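Long-range contacts in esterase A (Caulobacter crescentus, PDB 5GKV), which is a penicillin-binding protein homologue of the beta-lactamase family and probably hydrolyses ester substrates through an active-site serine: residues V27-F31 with V55-G59; T76-T82 with P262-A268; W343-C347 with Y360-G366; D351-V356 with A382-L386. Where two conformers were deposited one is given. Residues are numbered along the deposited sequence.

Contact 1: residues V27-F31 with V55-G59; sequences VREVF and VDLMG
Residues 27-31 form an alpha-helical turn of helix 25-35, closed by Phe31 N to Val27 O at 2.8 Å, and 55-59 are an extended run of strand 52-60. The two short axes point the same way, 21° apart (signed crossing angle -21°), and approach to 9.9 Å. In register, Val27 CA lies 8.2 Å from Val55 CA and Arg28 CA 7.4 Å from Leu57 CA. Val27, Phe31, Val55 and Leu57 send their CA-CB bonds toward the partner segment. Leu57, in the mt rotamer, fills the middle: its CD1 reaches 3.6 Å from Arg28 CA, and its CB sits 3.9 Å from the Phe31 ring centroid, 14° off the normal, a CH-pi contact over the face. Val27 and Val55, both t, meet CG1 to CG1 at 4.0 Å. Phe31, also t, slides its ring beside the strand, with CE2 3.7 Å from Gly59 N at the ring edge. Phe35 meets the Phe31 ring edge-to-face. This is helix-on-sheet packing, with the N-terminal helix, beside the C-terminal helix 373-384, lying on one face of the antiparallel sheet of the beta-lactamase fold. No hydrogen bond joins the segments; cohesion comes from apolar burial and the CH-pi contact, the strand's backbone pairing within its sheet.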
loop_
_atom_site.group_PDB
_atom_site.type_symbol
_atom_site.label_atom_id
_atom_site.label_comp_id
_atom_site.label_asym_id
_atom_site.label_seq_id
_atom_site.Cartn_x
_atom_site.Cartn_y
_atom_site.Cartn_z
ATOM N N VAL A 27 -23.511 0.789 5.505
ATOM C CA VAL A 27 -22.335 1.308 4.809
ATOM C C VAL A 27 -22.698 2.564 4.025
ATOM O O VAL A 27 -21.984 3.572 4.079
ATOM C CB VAL A 27 -21.726 0.228 3.899
ATOM C CG1 VAL A 27 -20.515 0.790 3.166
ATOM C CG2 VAL A 27 -21.297 -0.978 4.746
ATOM N N ARG A 28 -23.816 2.523 3.284
ATOM C CA ARG A 28 -24.236 3.711 2.539
ATOM C C ARG A 28 -24.489 4.886 3.476
ATOM O O ARG A 28 -24.126 6.029 3.167
ATOM C CB ARG A 28 -25.490 3.417 1.702
ATOM C CG ARG A 28 -25.966 4.627 0.878
ATOM C CD ARG A 28 -27.314 4.398 0.191
ATOM N NE ARG A 28 -27.379 3.258 -0.739
ATOM C CZ ARG A 28 -27.183 3.321 -2.064
ATOM N NH1 ARG A 28 -26.860 4.468 -2.659
ATOM N NH2 ARG A 28 -27.299 2.225 -2.806
ATOM N N GLU A 29 -25.093 4.625 4.642
ATOM C CA GLU A 29 -25.349 5.699 5.602
ATOM C C GLU A 29 -24.051 6.350 6.069
ATOM O O GLU A 29 -23.938 7.585 6.109
ATOM C CB GLU A 29 -26.114 5.153 6.806
ATOM C CG GLU A 29 -27.536 4.740 6.505
ATOM C CD GLU A 29 -28.504 5.912 6.552
ATOM O OE1 GLU A 29 -28.197 6.919 7.236
ATOM O OE2 GLU A 29 -29.571 5.818 5.912
ATOM N N VAL A 30 -23.070 5.529 6.455
ATOM C CA VAL A 30 -21.782 6.045 6.915
ATOM C C VAL A 30 -21.066 6.777 5.790
ATOM O O VAL A 30 -20.491 7.858 5.998
ATOM C CB VAL A 30 -20.926 4.897 7.480
ATOM C CG1 VAL A 30 -19.493 5.372 7.749
ATOM C CG2 VAL A 30 -21.571 4.347 8.775
ATOM N N PHE A 31 -21.100 6.197 4.580
ATOM C CA PHE A 31 -20.506 6.825 3.404
ATOM C C PHE A 31 -21.093 8.215 3.182
ATOM O O PHE A 31 -20.359 9.200 3.063
ATOM C CB PHE A 31 -20.736 5.916 2.186
ATOM C CG PHE A 31 -19.901 6.253 0.973
ATOM C CD1 PHE A 31 -18.560 5.904 0.911
ATOM C CD2 PHE A 31 -20.475 6.883 -0.114
ATOM C CE1 PHE A 31 -17.789 6.198 -0.219
ATOM C CE2 PHE A 31 -19.719 7.182 -1.254
ATOM C CZ PHE A 31 -18.373 6.831 -1.306
ATOM N N VAL A 55 -20.361 -4.241 -2.270
ATOM C CA VAL A 55 -20.635 -2.818 -2.092
ATOM C C VAL A 55 -19.620 -2.059 -2.924
ATOM O O VAL A 55 -18.425 -2.355 -2.863
ATOM C CB VAL A 55 -20.532 -2.385 -0.619
ATOM C CG1 VAL A 55 -20.789 -0.860 -0.477
ATOM C CG2 VAL A 55 -21.473 -3.203 0.265
ATOM N N ASP A 56 -20.089 -1.091 -3.700
ATOM C CA ASP A 56 -19.190 -0.247 -4.484
ATOM C C ASP A 56 -19.871 1.113 -4.598
ATOM O O ASP A 56 -20.731 1.305 -5.463
ATOM C CB ASP A 56 -18.909 -0.882 -5.844
ATOM C CG ASP A 56 -18.090 0.011 -6.758
ATOM O OD1 ASP A 56 -17.390 0.912 -6.252
ATOM O OD2 ASP A 56 -18.149 -0.197 -8.000
ATOM N N LEU A 57 -19.517 2.032 -3.705
ATOM C CA LEU A 57 -20.169 3.333 -3.620
ATOM C C LEU A 57 -19.209 4.444 -4.013
ATOM O O LEU A 57 -18.034 4.417 -3.637
ATOM C CB LEU A 57 -20.683 3.602 -2.208
ATOM C CG LEU A 57 -21.830 2.717 -1.736
ATOM C CD1 LEU A 57 -22.085 3.029 -0.283
ATOM C CD2 LEU A 57 -23.077 2.958 -2.582
ATOM N N MET A 58 -19.743 5.439 -4.728
ATOM C CA MET A 58 -19.002 6.591 -5.230
ATOM C C MET A 58 -19.665 7.870 -4.745
ATOM O O MET A 58 -20.892 7.944 -4.676
ATOM C CB MET A 58 -18.977 6.591 -6.763
ATOM C CG MET A 58 -18.119 5.475 -7.378
ATOM S SD MET A 58 -18.535 5.239 -9.119
ATOM C CE MET A 58 -20.140 4.431 -8.934
ATOM N N GLY A 59 -18.868 8.894 -4.433
ATOM C CA GLY A 59 -19.449 10.177 -4.083
ATOM C C GLY A 59 -18.512 11.317 -4.411
ATOM O O GLY A 59 -17.293 11.130 -4.520
#

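Contact 2: residues T76-T82 with P262-A268; sequences TALFSTT and PSANGHA
The SxxK motif of serine beta-lactamases and penicillin-binding proteins starts at Ser80, which by family analogy is probably the nucleophile, and here the approach to it pairs with 262-268. Thr76-Ala77 and His267-Ala268 form a short antiparallel bridge. Thr76 and Ala268 are the hydrogen-bonded pair (Ala268 N to Thr76 O 3.3 Å; Thr76 N to Ala268 O 3.3 Å, weak), and Ala77 and His267 the non-hydrogen-bonded one, CA atoms 4.6 Å apart. Leu78 N then donates to Gly266 O at 2.8 Å. Phe79 adopts phi/psi 47/-133, bringing its CA 3.0 Å from Ala264 O, and Ser80 CA lies 3.3 Å from Ser263 O, which also accepts from Lys83 NZ.

His267 (chi1 -73°, chi2 77°) lays its ring face against Ala77 CA, 4.0 Å from the centroid, and its ND1 bonds weakly to Asn265 O at 3.0 Å. Leu78 (mt) puts CD1 3.6 Å from Ala268 CB. Phe79 (m) directs its CA-CB bond away overall, though CB still touches 262-268, and meets Trp343 edge-to-face. Ser80, p in the conformer given, bonds through OG to Ser341 O. Thr76 (m) gives OG1 to a water at 3.0 Å, which donates to Ala268 O at 2.8 Å. Thr82 (m) donates from OG1 to Phe79 O at 2.7 Å, and that same OG1 weakly accepts Gly266 N at 3.1 Å, where Gly266 has no room for a CB.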
loop_
_atom_site.group_PDB
_atom_site.type_symbol
_atom_site.label_atom_id
_atom_site.label_comp_id
_atom_site.label_asym_id
_atom_site.label_seq_id
_atom_site.Cartn_x
_atom_site.Cartn_y
_atom_site.Cartn_z
ATOM N N THR A 76 -6.928 7.116 -8.738
ATOM C CA THR A 76 -6.347 7.958 -7.691
ATOM C C THR A 76 -4.994 7.398 -7.289
ATOM O O THR A 76 -4.813 6.179 -7.210
ATOM C CB THR A 76 -7.256 8.065 -6.431
ATOM O OG1 THR A 76 -8.576 8.467 -6.820
ATOM C CG2 THR A 76 -6.735 9.116 -5.456
ATOM N N ALA A 77 -4.049 8.290 -7.018
ATOM C CA ALA A 77 -2.791 7.876 -6.399
ATOM C C ALA A 77 -3.039 7.187 -5.055
ATOM O O ALA A 77 -3.765 7.699 -4.208
ATOM C CB ALA A 77 -1.884 9.094 -6.209
ATOM N N LEU A 78 -2.396 6.032 -4.850
ATOM C CA LEU A 78 -2.620 5.211 -3.666
ATOM C C LEU A 78 -1.611 5.465 -2.553
ATOM O O LEU A 78 -1.848 5.043 -1.417
ATOM C CB LEU A 78 -2.567 3.717 -4.036
ATOM C CG LEU A 78 -3.545 3.246 -5.111
ATOM C CD1 LEU A 78 -3.315 1.735 -5.433
ATOM C CD2 LEU A 78 -5.017 3.529 -4.705
ATOM N N PHE A 79 -0.502 6.132 -2.858
ATOM C CA PHE A 79 0.631 6.316 -1.947
ATOM C C PHE A 79 0.955 4.960 -1.322
ATOM O O PHE A 79 1.011 3.965 -2.059
ATOM C CB PHE A 79 0.321 7.457 -0.979
ATOM C CG PHE A 79 0.170 8.768 -1.684
ATOM C CD1 PHE A 79 1.295 9.448 -2.134
ATOM C CD2 PHE A 79 -1.083 9.281 -1.973
ATOM C CE1 PHE A 79 1.167 10.637 -2.836
ATOM C CE2 PHE A 79 -1.217 10.468 -2.667
ATOM C CZ PHE A 79 -0.096 11.145 -3.099
ATOM N N SER A 80 1.141 4.868 -0.004
ATOM C CA SER A 80 1.682 3.644 0.576
ATOM C C SER A 80 0.689 2.493 0.579
ATOM O O SER A 80 1.084 1.373 0.901
ATOM C CB SER A 80 2.204 3.911 1.994
ATOM O OG SER A 80 1.333 4.742 2.742
ATOM N N THR A 81 -0.579 2.718 0.207
ATOM C CA THR A 81 -1.431 1.555 -0.015
ATOM C C THR A 81 -0.824 0.662 -1.095
ATOM O O THR A 81 -0.975 -0.565 -1.059
ATOM C CB THR A 81 -2.864 1.992 -0.370
ATOM O OG1 THR A 81 -3.401 2.713 0.741
ATOM C CG2 THR A 81 -3.763 0.764 -0.641
ATOM N N THR A 82 -0.043 1.254 -2.008
ATOM C CA THR A 82 0.699 0.477 -3.005
ATOM C C THR A 82 1.576 -0.617 -2.387
ATOM O O THR A 82 1.796 -1.657 -3.011
ATOM C CB THR A 82 1.570 1.430 -3.836
ATOM O OG1 THR A 82 0.758 2.529 -4.289
ATOM C CG2 THR A 82 2.196 0.717 -5.025
ATOM N N PRO A 262 7.046 1.501 -6.276
ATOM C CA PRO A 262 6.132 0.538 -5.632
ATOM C C PRO A 262 5.861 0.812 -4.152
ATOM O O PRO A 262 5.057 0.096 -3.539
ATOM C CB PRO A 262 6.856 -0.809 -5.834
ATOM C CG PRO A 262 7.735 -0.589 -7.045
ATOM C CD PRO A 262 8.214 0.836 -6.877
ATOM N N SER A 263 6.498 1.811 -3.549
ATOM C CA SER A 263 6.122 2.229 -2.209
ATOM C C SER A 263 5.059 3.324 -2.195
ATOM O O SER A 263 4.537 3.625 -1.117
ATOM C CB SER A 263 7.357 2.725 -1.445
ATOM O OG SER A 263 8.120 3.618 -2.246
ATOM N N ALA A 264 4.734 3.939 -3.348
ATOM C CA ALA A 264 4.008 5.209 -3.294
ATOM C C ALA A 264 3.204 5.643 -4.525
ATOM O O ALA A 264 2.380 6.548 -4.396
ATOM C CB ALA A 264 4.985 6.347 -2.973
ATOM N N ASN A 265 3.439 5.105 -5.724
ATOM C CA ASN A 265 2.815 5.730 -6.893
ATOM C C ASN A 265 1.909 4.782 -7.671
ATOM O O ASN A 265 1.646 5.014 -8.858
ATOM C CB ASN A 265 3.865 6.355 -7.823
ATOM C CG ASN A 265 4.488 5.356 -8.771
ATOM O OD1 ASN A 265 4.645 4.174 -8.443
ATOM N ND2 ASN A 265 4.858 5.828 -9.963
ATOM N N GLY A 266 1.398 3.735 -7.038
ATOM C CA GLY A 266 0.309 2.999 -7.650
ATOM C C GLY A 266 -0.912 3.881 -7.854
ATOM O O GLY A 266 -1.144 4.850 -7.120
ATOM N N HIS A 267 -1.697 3.539 -8.872
ATOM C CA HIS A 267 -2.977 4.177 -9.164
ATOM C C HIS A 267 -4.040 3.106 -9.357
ATOM O O HIS A 267 -3.811 2.131 -10.088
ATOM C CB HIS A 267 -2.888 5.043 -10.428
ATOM C CG HIS A 267 -2.112 6.308 -10.233
ATOM N ND1 HIS A 267 -0.733 6.330 -10.196
ATOM C CD2 HIS A 267 -2.517 7.588 -10.050
ATOM C CE1 HIS A 267 -0.324 7.573 -9.997
ATOM N NE2 HIS A 267 -1.384 8.356 -9.909
ATOM N N ALA A 268 -5.214 3.301 -8.751
ATOM C CA ALA A 268 -6.234 2.260 -8.823
ATOM C C ALA A 268 -7.598 2.845 -8.495
ATOM O O ALA A 268 -7.714 3.970 -8.003
ATOM C CB ALA A 268 -5.933 1.103 -7.872
HETATM O O HOH W 1 -9.693 5.869 -7.669
#

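Contact 3: residues W343-C347 with Y360-G366; sequences WGGSC and YVMNKQG
Tyr360 and Gly344, the two residues most covered here, mark opposite ends of a gap between the loop 343-347 and the end of strand 356-362. At the Tyr360 end the chains pair as antiparallel strands: Cys347 and Tyr360 are a hydrogen-bonded pair, CA atoms 5.4 Å apart, with Cys347 N to Tyr360 O and Tyr360 N to Cys347 O both 3.0 Å. Tyr360 O also receives Ser346 CA at 3.1 Å. The Tyr360 side chain (chi1 169°, chi2 77°) runs under the loop, its CD2 3.3 Å from Gly345 O at the ring edge, while its hydroxyl bonds to Glu40.

Beyond this pair the backbones part, and Met362, with chi1 79° and chi2 -55°, fills the space: SD is 3.3 Å from Ser346 N and CE 3.3 Å from Gly344 O. The loop follows strand 338-341, where penicillin-recognising enzymes carry their third conserved motif, and Trp343 N probably corresponds to an oxyanion-hole amide, consistent with its weak hydrogen bond to Ser80 OG.

Gly344, at phi/psi 97/-19, closes the far end: its O accepts Gly366 N at 2.8 Å and 173°, and its CA stands 3.8 Å from that of Gln365, so a CB would collide with Gln365 CG. Gly345 has a similarly glycine-favouring backbone (136/-8). Outside this turn, Trp343 (t) brings CD1 at its ring edge to 3.5 Å from Gln365 NE2.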
loop_
_atom_site.group_PDB
_atom_site.type_symbol
_atom_site.label_atom_id
_atom_site.label_comp_id
_atom_site.label_asym_id
_atom_site.label_seq_id
_atom_site.Cartn_x
_atom_site.Cartn_y
_atom_site.Cartn_z
ATOM N N TRP A 343 -0.777 7.412 2.622
ATOM C CA TRP A 343 -0.741 8.833 2.955
ATOM C C TRP A 343 -2.058 9.521 2.604
ATOM O O TRP A 343 -2.481 9.527 1.446
ATOM C CB TRP A 343 0.418 9.490 2.193
ATOM C CG TRP A 343 0.529 10.964 2.423
ATOM C CD1 TRP A 343 -0.017 11.965 1.660
ATOM C CD2 TRP A 343 1.251 11.611 3.475
ATOM N NE1 TRP A 343 0.307 13.199 2.191
ATOM C CE2 TRP A 343 1.087 13.007 3.301
ATOM C CE3 TRP A 343 2.022 11.150 4.546
ATOM C CZ2 TRP A 343 1.663 13.938 4.159
ATOM C CZ3 TRP A 343 2.595 12.078 5.396
ATOM C CH2 TRP A 343 2.411 13.456 5.199
ATOM N N GLY A 344 -2.707 10.106 3.598
ATOM C CA GLY A 344 -3.926 10.847 3.366
ATOM C C GLY A 344 -5.203 10.073 3.630
ATOM O O GLY A 344 -6.262 10.696 3.795
ATOM N N GLY A 345 -5.143 8.742 3.674
ATOM C CA GLY A 345 -6.280 8.006 4.196
ATOM C C GLY A 345 -6.734 6.777 3.430
ATOM O O GLY A 345 -7.595 6.057 3.933
ATOM N N SER A 346 -6.181 6.511 2.241
ATOM C CA SER A 346 -6.581 5.313 1.506
ATOM C C SER A 346 -6.133 4.040 2.232
ATOM O O SER A 346 -5.227 4.050 3.072
ATOM C CB SER A 346 -6.008 5.332 0.082
ATOM O OG SER A 346 -4.600 5.074 0.060
ATOM N N CYS A 347 -6.774 2.922 1.893
ATOM C CA CYS A 347 -6.338 1.647 2.453
ATOM C C CYS A 347 -6.928 0.511 1.633
ATOM O O CYS A 347 -7.904 0.689 0.897
ATOM C CB CYS A 347 -6.749 1.496 3.926
ATOM S SG CYS A 347 -8.539 1.189 4.147
ATOM N N TYR A 360 -10.721 1.609 0.585
ATOM C CA TYR A 360 -11.212 2.982 0.591
ATOM C C TYR A 360 -10.204 3.829 -0.174
ATOM O O TYR A 360 -9.018 3.836 0.170
ATOM C CB TYR A 360 -11.375 3.473 2.026
ATOM C CG TYR A 360 -11.620 4.960 2.174
ATOM C CD1 TYR A 360 -12.882 5.509 1.916
ATOM C CD2 TYR A 360 -10.605 5.805 2.603
ATOM C CE1 TYR A 360 -13.107 6.872 2.065
ATOM C CE2 TYR A 360 -10.819 7.146 2.755
ATOM C CZ TYR A 360 -12.070 7.682 2.488
ATOM O OH TYR A 360 -12.272 9.039 2.644
ATOM N N VAL A 361 -10.667 4.534 -1.206
ATOM C CA VAL A 361 -9.780 5.316 -2.063
ATOM C C VAL A 361 -10.389 6.705 -2.203
ATOM O O VAL A 361 -11.537 6.839 -2.639
ATOM C CB VAL A 361 -9.587 4.656 -3.437
ATOM C CG1 VAL A 361 -8.711 5.546 -4.322
ATOM C CG2 VAL A 361 -8.942 3.243 -3.270
ATOM N N MET A 362 -9.638 7.734 -1.824
ATOM C CA MET A 362 -10.195 9.083 -1.820
ATOM C C MET A 362 -9.126 10.063 -2.262
ATOM O O MET A 362 -7.943 9.730 -2.322
ATOM C CB MET A 362 -10.735 9.471 -0.430
ATOM C CG MET A 362 -9.652 9.897 0.596
ATOM S SD MET A 362 -8.271 8.740 0.910
ATOM C CE MET A 362 -6.884 9.859 0.708
ATOM N N ASN A 363 -9.539 11.302 -2.551
ATOM C CA ASN A 363 -8.560 12.287 -2.987
ATOM C C ASN A 363 -8.416 13.486 -2.059
ATOM O O ASN A 363 -7.479 14.267 -2.249
ATOM C CB ASN A 363 -8.851 12.765 -4.426
ATOM C CG ASN A 363 -10.224 13.398 -4.591
ATOM O OD1 ASN A 363 -11.057 13.347 -3.700
ATOM N ND2 ASN A 363 -10.470 13.975 -5.772
ATOM N N LYS A 364 -9.265 13.639 -1.051
ATOM C CA LYS A 364 -9.011 14.618 0.006
ATOM C C LYS A 364 -8.129 13.973 1.081
ATOM O O LYS A 364 -8.548 13.037 1.773
ATOM C CB LYS A 364 -10.310 15.154 0.594
ATOM C CG LYS A 364 -10.077 16.182 1.718
ATOM C CD LYS A 364 -11.398 16.771 2.201
ATOM C CE LYS A 364 -11.204 17.698 3.409
ATOM N NZ LYS A 364 -10.381 18.894 3.043
ATOM N N GLN A 365 -6.902 14.468 1.210
ATOM C CA GLN A 365 -5.930 13.872 2.119
ATOM C C GLN A 365 -6.150 14.374 3.539
ATOM O O GLN A 365 -6.226 15.583 3.769
ATOM C CB GLN A 365 -4.515 14.200 1.643
ATOM C CG GLN A 365 -4.254 13.678 0.239
ATOM C CD GLN A 365 -2.811 13.881 -0.223
ATOM O OE1 GLN A 365 -2.198 14.914 0.039
ATOM N NE2 GLN A 365 -2.267 12.885 -0.895
ATOM N N GLY A 366 -6.266 13.447 4.485
ATOM C CA GLY A 366 -6.287 13.785 5.893
ATOM C C GLY A 366 -4.878 13.783 6.456
ATOM O O GLY A 366 -3.887 13.687 5.732
#

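Contact 4: residues D351-V356 with A382-L386; sequences DPTRGV and AYASL
A beta-hairpin turn with a G1 bulge, joining strands 347-351 and 356-362, meets the chain's C-terminal end here. Asp351 N donates to Val356 O at 2.8 Å; Asp351 O in turn receives Val356 N at 3.2 Å and Gly355 N at 2.8 Å, both weakly, so that Gly355 and Val356 both face Asp351. Gly355 takes the positive phi such a bulge needs (77/19), after 352-354 in helical phi/psi. Asp351, t with chi2 near -6°, also makes an Asx motif, its OD1 accepting Arg354 N at 3.2 Å.

The opposing segment is the last turn of helix 373-384 and its tail, with Leu386 N to Tyr383 O at 3.1 Å. The backbones stay well apart: the Val356 CA is 9.0 Å from the Tyr383 CA, and the Arg354 CA 9.5 Å from the Leu386 CA. Side chains span the gap, in the packing of C-terminal helix against sheet found in the beta-lactamase fold. Tyr383 (chi1 -88°, chi2 94°) extends its ring to the hairpin and donates from OH to Asp351 OD2 at 2.6 Å, an oxygen also bonded to Thr334 OG1. Val356 (m) lies beside the phenol, CG2 3.6 Å from Tyr383 CZ, and its CG1 is 4.2 Å from CD1 of Leu386 (mt). Arg354, with chi1 to chi3 all m, folds over the exposed side: the face of its guanidinium lies over Tyr383 CD2, 3.9 Å from NH1, and NH2 is 3.6 Å from Leu386 CD1.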
loop_
_atom_site.group_PDB
_atom_site.type_symbol
_atom_site.label_atom_id
_atom_site.label_comp_id
_atom_site.label_asym_id
_atom_site.label_seq_id
_atom_site.Cartn_x
_atom_site.Cartn_y
_atom_site.Cartn_z
ATOM N N ASP A 351 -9.269 -10.125 4.894
ATOM C CA ASP A 351 -9.572 -10.867 6.117
ATOM C C ASP A 351 -9.795 -12.317 5.710
ATOM O O ASP A 351 -10.906 -12.703 5.323
ATOM C CB ASP A 351 -10.785 -10.272 6.827
ATOM C CG ASP A 351 -11.161 -11.018 8.092
ATOM O OD1 ASP A 351 -10.558 -12.089 8.396
ATOM O OD2 ASP A 351 -12.092 -10.535 8.774
ATOM N N PRO A 352 -8.749 -13.151 5.759
ATOM C CA PRO A 352 -8.930 -14.555 5.350
ATOM C C PRO A 352 -9.848 -15.325 6.275
ATOM O O PRO A 352 -10.437 -16.316 5.836
ATOM C CB PRO A 352 -7.506 -15.130 5.384
ATOM C CG PRO A 352 -6.614 -13.941 5.261
ATOM C CD PRO A 352 -7.336 -12.820 5.988
ATOM N N THR A 353 -9.979 -14.902 7.538
ATOM C CA THR A 353 -10.809 -15.638 8.487
ATOM C C THR A 353 -12.289 -15.507 8.150
ATOM O O THR A 353 -13.034 -16.491 8.210
ATOM C CB THR A 353 -10.545 -15.140 9.903
ATOM O OG1 THR A 353 -9.163 -15.345 10.225
ATOM C CG2 THR A 353 -11.410 -15.877 10.901
ATOM N N ARG A 354 -12.735 -14.299 7.810
ATOM C CA ARG A 354 -14.125 -14.061 7.441
ATOM C C ARG A 354 -14.356 -14.121 5.934
ATOM O O ARG A 354 -15.510 -14.091 5.497
ATOM C CB ARG A 354 -14.588 -12.700 7.983
ATOM C CG ARG A 354 -14.263 -12.448 9.458
ATOM C CD ARG A 354 -15.261 -13.114 10.374
ATOM N NE ARG A 354 -16.605 -12.569 10.211
ATOM C CZ ARG A 354 -17.102 -11.567 10.929
ATOM N NH1 ARG A 354 -16.370 -10.981 11.873
ATOM N NH2 ARG A 354 -18.344 -11.151 10.704
ATOM N N GLY A 355 -13.301 -14.195 5.125
ATOM C CA GLY A 355 -13.474 -14.226 3.682
ATOM C C GLY A 355 -13.801 -12.890 3.032
ATOM O O GLY A 355 -14.273 -12.873 1.894
ATOM N N VAL A 356 -13.543 -11.767 3.700
ATOM C CA VAL A 356 -13.942 -10.467 3.164
ATOM C C VAL A 356 -12.698 -9.633 2.874
ATOM O O VAL A 356 -11.594 -9.923 3.340
ATOM C CB VAL A 356 -14.898 -9.711 4.113
ATOM C CG1 VAL A 356 -16.108 -10.572 4.447
ATOM C CG2 VAL A 356 -14.183 -9.289 5.390
ATOM N N ALA A 382 -19.373 -2.109 7.487
ATOM C CA ALA A 382 -19.473 -3.294 6.646
ATOM C C ALA A 382 -19.476 -4.555 7.502
ATOM O O ALA A 382 -20.302 -5.454 7.300
ATOM C CB ALA A 382 -18.324 -3.318 5.636
ATOM N N TYR A 383 -18.560 -4.629 8.482
ATOM C CA TYR A 383 -18.520 -5.801 9.356
ATOM C C TYR A 383 -19.784 -5.917 10.203
ATOM O O TYR A 383 -20.249 -7.033 10.470
ATOM C CB TYR A 383 -17.286 -5.756 10.261
ATOM C CG TYR A 383 -16.055 -6.388 9.644
ATOM C CD1 TYR A 383 -15.119 -5.609 8.959
ATOM C CD2 TYR A 383 -15.816 -7.759 9.758
ATOM C CE1 TYR A 383 -13.983 -6.187 8.391
ATOM C CE2 TYR A 383 -14.686 -8.340 9.199
ATOM C CZ TYR A 383 -13.778 -7.545 8.516
ATOM O OH TYR A 383 -12.658 -8.110 7.965
ATOM N N ALA A 384 -20.340 -4.786 10.657
ATOM C CA ALA A 384 -21.570 -4.831 11.448
ATOM C C ALA A 384 -22.767 -5.274 10.619
ATOM O O ALA A 384 -23.825 -5.576 11.185
ATOM C CB ALA A 384 -21.863 -3.463 12.073
ATOM N N SER A 385 -22.628 -5.307 9.297
ATOM C CA SER A 385 -23.681 -5.765 8.405
ATOM C C SER A 385 -23.619 -7.260 8.142
ATOM O O SER A 385 -24.551 -7.808 7.540
ATOM C CB SER A 385 -23.601 -5.008 7.074
ATOM O OG SER A 385 -23.786 -3.616 7.293
ATOM N N LEU A 386 -22.551 -7.921 8.567
ATOM C CA LEU A 386 -22.365 -9.343 8.274
ATOM C C LEU A 386 -23.192 -10.181 9.238
ATOM O O LEU A 386 -23.706 -11.227 8.851
ATOM C CB LEU A 386 -20.878 -9.726 8.372
ATOM C CG LEU A 386 -19.973 -9.017 7.351
ATOM C CD1 LEU A 386 -18.501 -9.298 7.594
ATOM C CD2 LEU A 386 -20.350 -9.415 5.947
#

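How the contacts relate
Contacts 2 and 3, with centres 11 Å apart, meet at the probable catalytic site: Thr81 OG1 and Ser346 OG are 2.7 Å apart, a probable hydrogen bond, Ser80 OG lies 3.4 Å from Trp343 N, and Phe79 CE2 is 3.2 Å from Gln365 NE2. Contact 1 lies on the same antiparallel sheet as contact 3 but 15 Å from it, centre to centre, and 22 Å from contact 2. It instead touches contact 4, where Val27 CG2 packs 3.5 Å from Ala382 CA, so the terminal helices 25-35 and 373-384 adjoin. Strand 356-362 runs from the hairpin of contact 4 to contact 3; the centres of these two contacts lie 22 Å apart.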